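Local structure of alcohol dehydrogenase (Aeropyrum pernix, 1H2B) at residues F42-R47 and G83-V88; A202-K207 and E228-D233. The protein probably oxidises alcohols to aldehydes or ketones with NAD+ as a zinc-dependent dehydrogenase of a hyperthermophilic archaeon. All coordinates share one frame; numbering follows the deposited sequence.

Overall arrangement
Followed from the N terminus, after strands 17-21 and 29-32 the chain enters strand 44-52, runs through 35 residues that include helices 55-61 and 66-69, and returns antiparallel along strand 81-88; contact 1 closes that loop within the GroES-like part. Contact 2 closes later, over a shorter excursion of 20 residues: helix 197-209 leads through strand 213-218 into helix 221-229, whose C-terminal turn packs back on helix 197-209 in the Rossmann-type coenzyme part. The two loops are in series, neither nested nor crossed. Their centres are about 35 Å apart, on opposite sides of the chain's centre, and their nearest atoms remain about 20 Å apart, so each ties together its own region.

Contact 1: F42-R47 and G83-V88; sequences FDVIVR and GYIEEV
Asp43 meets Val88 through its carbonyl, with Val88 CA 3.3 Å from Asp43 O in a CA-H...O contact; its carboxylate instead bonds His145. Val44 and Val88 form a non-hydrogen-bonded antiparallel pair whose side chains lie side by side, and Val44 CG1, anti to the backbone N (chi1 173°), meets Ile85 CD1 at 3.6 Å. Between Ile45 and Val46 the register slips by one. The Ile45 N-H bonds Glu87 O nearly straight (172° at the hydrogen), while Ile45 O takes Glu86 N at 2.7 Å and, weakly, Glu87 N. Both glutamates thus face Ile45, the definition of a classic beta bulge. On the sheet face shared with Ile45, Glu87 lays its chain beside that residue, OE1 touching CD1 and also bonding Tyr35. Val46 turns CG1 against the backbone of Tyr84, 3.5 Å from Tyr84 O. Arg47 N bonds that same carbonyl at 2.8 Å, and Arg47 O receives Tyr84 N. The Arg47 chain bends at chi3, and Tyr84 CD1 lies over one face of its guanidinium, offset toward the rim, with the planes 10° apart and Arg47 NH2 3.4 Å from Tyr84 CD1. A water in the guanidinium plane accepts from Arg47 NE and donates to Ile85 O and Glu86 OE1, relaying between charges 4.5 Å apart (Arg47 NE to Glu86 OE1); Glu86 OE2 pairs with Lys97. An alanine in place of Arg47 would probably leave Tyr84 CD1 and CG without the guanidinium that packs on them, and the water without its NE donor. Strand 140-143 also pairs with 44-52, and 100-103 with 81-88, so the bulged ladder is an antiparallel pairing inside the mixed sheet of the GroES-like domain of zinc-containing alcohol dehydrogenases.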
loop_
_atom_site.group_PDB
_atom_site.type_symbol
_atom_site.label_atom_id
_atom_site.label_comp_id
_atom_site.label_asym_id
_atom_site.label_seq_id
_atom_site.Cartn_x
_atom_site.Cartn_y
_atom_site.Cartn_z
ATOM N N PHE B 42 -17.563 -1.602 -31.623
ATOM C CA PHE B 42 -18.773 -0.869 -31.303
ATOM C C PHE B 42 -19.962 -1.781 -31.397
ATOM O O PHE B 42 -20.710 -1.772 -32.385
ATOM C CB PHE B 42 -18.897 0.359 -32.215
ATOM C CG PHE B 42 -17.773 1.317 -32.019
ATOM C CD1 PHE B 42 -16.729 1.364 -32.941
ATOM C CD2 PHE B 42 -17.746 2.145 -30.897
ATOM C CE1 PHE B 42 -15.643 2.261 -32.718
ATOM C CE2 PHE B 42 -16.683 3.015 -30.665
ATOM C CZ PHE B 42 -15.625 3.067 -31.596
ATOM N N ASP B 43 -20.140 -2.589 -30.357
ATOM C CA ASP B 43 -21.137 -3.644 -30.420
ATOM C C ASP B 43 -22.393 -3.297 -29.587
ATOM O O ASP B 43 -23.262 -4.142 -29.364
ATOM C CB ASP B 43 -20.524 -4.972 -29.990
ATOM C CG ASP B 43 -19.900 -4.917 -28.611
ATOM O OD1 ASP B 43 -20.095 -3.896 -27.897
ATOM O OD2 ASP B 43 -19.180 -5.840 -28.184
ATOM N N VAL B 44 -22.521 -2.029 -29.182
ATOM C CA VAL B 44 -23.725 -1.562 -28.498
ATOM C C VAL B 44 -24.114 -0.191 -29.006
ATOM O O VAL B 44 -23.261 0.654 -29.166
ATOM C CB VAL B 44 -23.530 -1.424 -26.944
ATOM C CG1 VAL B 44 -24.741 -0.772 -26.287
ATOM C CG2 VAL B 44 -23.247 -2.787 -26.326
ATOM N N ILE B 45 -25.393 -0.007 -29.310
ATOM C CA ILE B 45 -25.912 1.355 -29.525
ATOM C C ILE B 45 -26.906 1.704 -28.417
ATOM O O ILE B 45 -27.804 0.925 -28.078
ATOM C CB ILE B 45 -26.551 1.517 -30.933
ATOM C CG1 ILE B 45 -25.465 1.372 -31.992
ATOM C CG2 ILE B 45 -27.251 2.910 -31.041
ATOM C CD1 ILE B 45 -26.017 1.168 -33.409
ATOM N N VAL B 46 -26.740 2.906 -27.851
ATOM C CA VAL B 46 -27.581 3.400 -26.779
ATOM C C VAL B 46 -28.416 4.555 -27.274
ATOM O O VAL B 46 -27.917 5.404 -28.014
ATOM C CB VAL B 46 -26.678 3.880 -25.592
ATOM C CG1 VAL B 46 -27.474 4.579 -24.531
ATOM C CG2 VAL B 46 -25.916 2.685 -25.021
ATOM N N ARG B 47 -29.683 4.546 -26.891
ATOM C CA ARG B 47 -30.567 5.717 -26.954
ATOM C C ARG B 47 -30.274 6.589 -25.739
ATOM O O ARG B 47 -30.538 6.197 -24.576
ATOM C CB ARG B 47 -32.036 5.267 -27.025
ATOM C CG ARG B 47 -33.019 6.413 -26.981
ATOM C CD ARG B 47 -34.490 5.964 -27.133
ATOM N NE ARG B 47 -34.947 4.965 -26.155
ATOM C CZ ARG B 47 -35.595 5.245 -25.022
ATOM N NH1 ARG B 47 -35.811 6.517 -24.673
ATOM N NH2 ARG B 47 -36.007 4.248 -24.223
ATOM N N GLY B 83 -28.392 6.134 -20.687
ATOM C CA GLY B 83 -29.427 5.940 -21.674
ATOM C C GLY B 83 -30.006 4.541 -21.549
ATOM O O GLY B 83 -29.935 3.912 -20.503
ATOM N N TYR B 84 -30.609 4.120 -22.652
ATOM C CA TYR B 84 -31.243 2.808 -22.710
ATOM C C TYR B 84 -30.645 2.068 -23.889
ATOM O O TYR B 84 -30.406 2.651 -24.958
ATOM C CB TYR B 84 -32.749 2.965 -22.933
ATOM C CG TYR B 84 -33.449 3.736 -21.861
ATOM C CD1 TYR B 84 -33.659 5.114 -21.987
ATOM C CD2 TYR B 84 -33.859 3.100 -20.710
ATOM C CE1 TYR B 84 -34.308 5.845 -20.978
ATOM C CE2 TYR B 84 -34.507 3.803 -19.697
ATOM C CZ TYR B 84 -34.723 5.172 -19.848
ATOM O OH TYR B 84 -35.370 5.874 -18.876
ATOM N N ILE B 85 -30.373 0.783 -23.711
ATOM C CA ILE B 85 -29.862 0.010 -24.841
ATOM C C ILE B 85 -30.859 0.180 -25.988
ATOM O O ILE B 85 -32.081 0.096 -25.763
ATOM C CB ILE B 85 -29.710 -1.485 -24.472
ATOM C CG1 ILE B 85 -28.634 -1.696 -23.371
ATOM C CG2 ILE B 85 -29.389 -2.330 -25.713
ATOM C CD1 ILE B 85 -27.197 -1.426 -23.773
ATOM N N GLU B 86 -30.315 0.364 -27.197
ATOM C CA GLU B 86 -31.164 0.353 -28.398
ATOM C C GLU B 86 -31.001 -1.000 -29.092
ATOM O O GLU B 86 -32.015 -1.694 -29.358
ATOM C CB GLU B 86 -30.854 1.531 -29.314
ATOM C CG GLU B 86 -31.655 1.380 -30.620
ATOM C CD GLU B 86 -33.150 1.546 -30.423
ATOM O OE1 GLU B 86 -33.618 2.244 -29.478
ATOM O OE2 GLU B 86 -33.882 0.950 -31.252
ATOM N N GLU B 87 -29.764 -1.369 -29.423
ATOM C CA GLU B 87 -29.474 -2.693 -29.977
ATOM C C GLU B 87 -28.066 -3.109 -29.682
ATOM O O GLU B 87 -27.232 -2.287 -29.275
ATOM C CB GLU B 87 -29.700 -2.678 -31.497
ATOM C CG GLU B 87 -28.746 -1.750 -32.248
ATOM C CD GLU B 87 -28.980 -1.827 -33.741
ATOM O OE1 GLU B 87 -29.173 -0.777 -34.349
ATOM O OE2 GLU B 87 -28.942 -2.946 -34.290
ATOM N N VAL B 88 -27.794 -4.396 -29.883
ATOM C CA VAL B 88 -26.469 -4.947 -29.645
ATOM C C VAL B 88 -26.083 -5.917 -30.743
ATOM O O VAL B 88 -26.971 -6.533 -31.422
ATOM C CB VAL B 88 -26.349 -5.661 -28.258
ATOM C CG1 VAL B 88 -26.746 -4.718 -27.081
ATOM C CG2 VAL B 88 -27.197 -6.943 -28.219
HETATM O O HOH W 1 -33.928 2.150 -26.700
#

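Contact 2: A202-K207 and E228-D233; sequences AVQLLK and ERLGAD
This is a helix-to-helix-end contact in the Rossmann-type coenzyme domain: one side of helix 197-209 packs on the turn that ends helix 221-229, combining apolar contact with a water-bridged salt bridge and burying 305 Å² in all. Val203 supplies the apolar centre. Its CG1, anti to the backbone N (chi1 170°), reaches Leu230 CB at 3.9 Å and lies close to Leu230 O and the backbone N of Ala232; the Val203 and Leu230 side chains cross at about a right angle. One residue on, the Gln204 chain runs against the tip of Leu230, with Gln204 CD 3.9 Å from Leu230 CD2. The Gln204 amide is held by other partners, NE2 donating to Arg328 O. Gly231 leaves the helix at positive phi (112°) in a Schellman motif, a conformation in which a CB would press on the preceding carbonyl O and on Lys207 CG. Lys207, bent at chi2 and chi3, passes beside this glycine, its CD 3.4 Å from Gly231 O. Lys207 NZ and Asp233 OD1, 3.4 Å apart, form a salt bridge whose hydrogen bond is weak, reinforced by water: one molecule, 2.7 Å from Lys207 NZ, accepts a hydrogen bond from NZ and donates to Gly231 O and Asp233 OD2. Asp233 OD1 is also fixed by Val214 N, so the carboxylate that meets the lysine is itself held by the neighbouring strand. Around the contact, Val203 rests on Ile192 of strand 189-193, Ala232 on Ala216 of strand 213-218, and Lys207 packs on Lys326 of the second subunit, while helix 166-181 packs on Leu205 of helix 197-209.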
loop_
_atom_site.group_PDB
_atom_site.type_symbol
_atom_site.label_atom_id
_atom_site.label_comp_id
_atom_site.label_asym_id
_atom_site.label_seq_id
_atom_site.Cartn_x
_atom_site.Cartn_y
_atom_site.Cartn_z
ATOM N N ALA B 202 -17.008 15.633 -5.277
ATOM C CA ALA B 202 -15.860 15.317 -4.419
ATOM C C ALA B 202 -16.109 15.709 -2.955
ATOM O O ALA B 202 -15.689 14.984 -2.062
ATOM C CB ALA B 202 -14.584 15.974 -4.949
ATOM N N VAL B 203 -16.806 16.823 -2.713
ATOM C CA VAL B 203 -17.112 17.199 -1.315
ATOM C C VAL B 203 -17.861 16.064 -0.632
ATOM O O VAL B 203 -17.493 15.658 0.479
ATOM C CB VAL B 203 -17.972 18.502 -1.229
ATOM C CG1 VAL B 203 -18.506 18.735 0.240
ATOM C CG2 VAL B 203 -17.173 19.713 -1.706
ATOM N N GLN B 204 -18.899 15.546 -1.294
ATOM C CA GLN B 204 -19.676 14.447 -0.736
ATOM C C GLN B 204 -18.831 13.197 -0.541
ATOM O O GLN B 204 -18.912 12.520 0.474
ATOM C CB GLN B 204 -20.848 14.087 -1.654
ATOM C CG GLN B 204 -21.808 15.227 -1.885
ATOM C CD GLN B 204 -22.847 14.858 -2.914
ATOM O OE1 GLN B 204 -23.666 13.939 -2.676
ATOM N NE2 GLN B 204 -22.791 15.499 -4.081
ATOM N N LEU B 205 -18.014 12.878 -1.526
ATOM C CA LEU B 205 -17.212 11.685 -1.412
ATOM C C LEU B 205 -16.153 11.760 -0.318
ATOM O O LEU B 205 -15.887 10.755 0.295
ATOM C CB LEU B 205 -16.555 11.372 -2.770
ATOM C CG LEU B 205 -17.541 11.006 -3.872
ATOM C CD1 LEU B 205 -16.783 10.840 -5.194
ATOM C CD2 LEU B 205 -18.220 9.687 -3.545
ATOM N N LEU B 206 -15.555 12.931 -0.112
ATOM C CA LEU B 206 -14.572 13.105 0.964
ATOM C C LEU B 206 -15.256 12.819 2.317
ATOM O O LEU B 206 -14.644 12.221 3.203
ATOM C CB LEU B 206 -13.921 14.475 0.925
ATOM C CG LEU B 206 -12.923 14.732 -0.241
ATOM C CD1 LEU B 206 -12.680 16.224 -0.444
ATOM C CD2 LEU B 206 -11.614 13.949 0.126
ATOM N N LYS B 207 -16.523 13.202 2.454
ATOM C CA LYS B 207 -17.217 12.892 3.717
ATOM C C LYS B 207 -17.588 11.422 3.931
ATOM O O LYS B 207 -17.675 10.956 5.081
ATOM C CB LYS B 207 -18.482 13.761 3.833
ATOM C CG LYS B 207 -18.216 15.262 3.915
ATOM C CD LYS B 207 -17.387 15.677 5.132
ATOM C CE LYS B 207 -18.105 15.339 6.432
ATOM N NZ LYS B 207 -17.447 15.997 7.589
ATOM N N GLU B 228 -21.292 23.916 1.749
ATOM C CA GLU B 228 -21.847 23.824 3.114
ATOM C C GLU B 228 -22.988 22.791 3.252
ATOM O O GLU B 228 -22.970 21.957 4.176
ATOM C CB GLU B 228 -22.319 25.210 3.561
ATOM C CG GLU B 228 -21.184 26.183 3.857
ATOM C CD GLU B 228 -21.651 27.553 4.332
ATOM O OE1 GLU B 228 -22.712 28.037 3.887
ATOM O OE2 GLU B 228 -20.933 28.160 5.142
ATOM N N ARG B 229 -23.953 22.828 2.343
ATOM C CA ARG B 229 -25.053 21.857 2.391
ATOM C C ARG B 229 -24.582 20.437 2.176
ATOM O O ARG B 229 -25.215 19.486 2.656
ATOM C CB ARG B 229 -26.154 22.168 1.375
ATOM C CG ARG B 229 -26.717 23.551 1.437
ATOM C CD ARG B 229 -27.970 23.703 0.590
ATOM N NE ARG B 229 -27.729 23.671 -0.860
ATOM C CZ ARG B 229 -27.354 24.736 -1.576
ATOM N NH1 ARG B 229 -27.152 25.902 -0.976
ATOM N NH2 ARG B 229 -27.207 24.638 -2.906
ATOM N N LEU B 230 -23.475 20.277 1.444
ATOM C CA LEU B 230 -22.978 18.945 1.131
ATOM C C LEU B 230 -21.999 18.434 2.164
ATOM O O LEU B 230 -21.486 17.317 2.039
ATOM C CB LEU B 230 -22.357 18.934 -0.278
ATOM C CG LEU B 230 -23.339 19.203 -1.412
ATOM C CD1 LEU B 230 -22.606 19.303 -2.735
ATOM C CD2 LEU B 230 -24.441 18.118 -1.485
ATOM N N GLY B 231 -21.737 19.235 3.181
ATOM C CA GLY B 231 -21.010 18.736 4.328
ATOM C C GLY B 231 -19.615 19.281 4.553
ATOM O O GLY B 231 -18.909 18.758 5.420
ATOM N N ALA B 232 -19.181 20.280 3.782
ATOM C CA ALA B 232 -17.857 20.838 4.033
ATOM C C ALA B 232 -17.807 21.384 5.453
ATOM O O ALA B 232 -18.778 22.030 5.916
ATOM C CB ALA B 232 -17.500 21.983 3.031
ATOM N N ASP B 233 -16.683 21.172 6.132
ATOM C CA ASP B 233 -16.508 21.660 7.486
ATOM C C ASP B 233 -16.247 23.159 7.511
ATOM O O ASP B 233 -16.619 23.861 8.468
ATOM C CB ASP B 233 -15.393 20.879 8.175
ATOM C CG ASP B 233 -15.753 19.439 8.305
ATOM O OD1 ASP B 233 -15.232 18.568 7.574
ATOM O OD2 ASP B 233 -16.685 19.100 9.088
HETATM O O HOH W 2 -15.200 16.135 8.682
HETATM O O HOH W 3 -19.145 18.028 8.009
#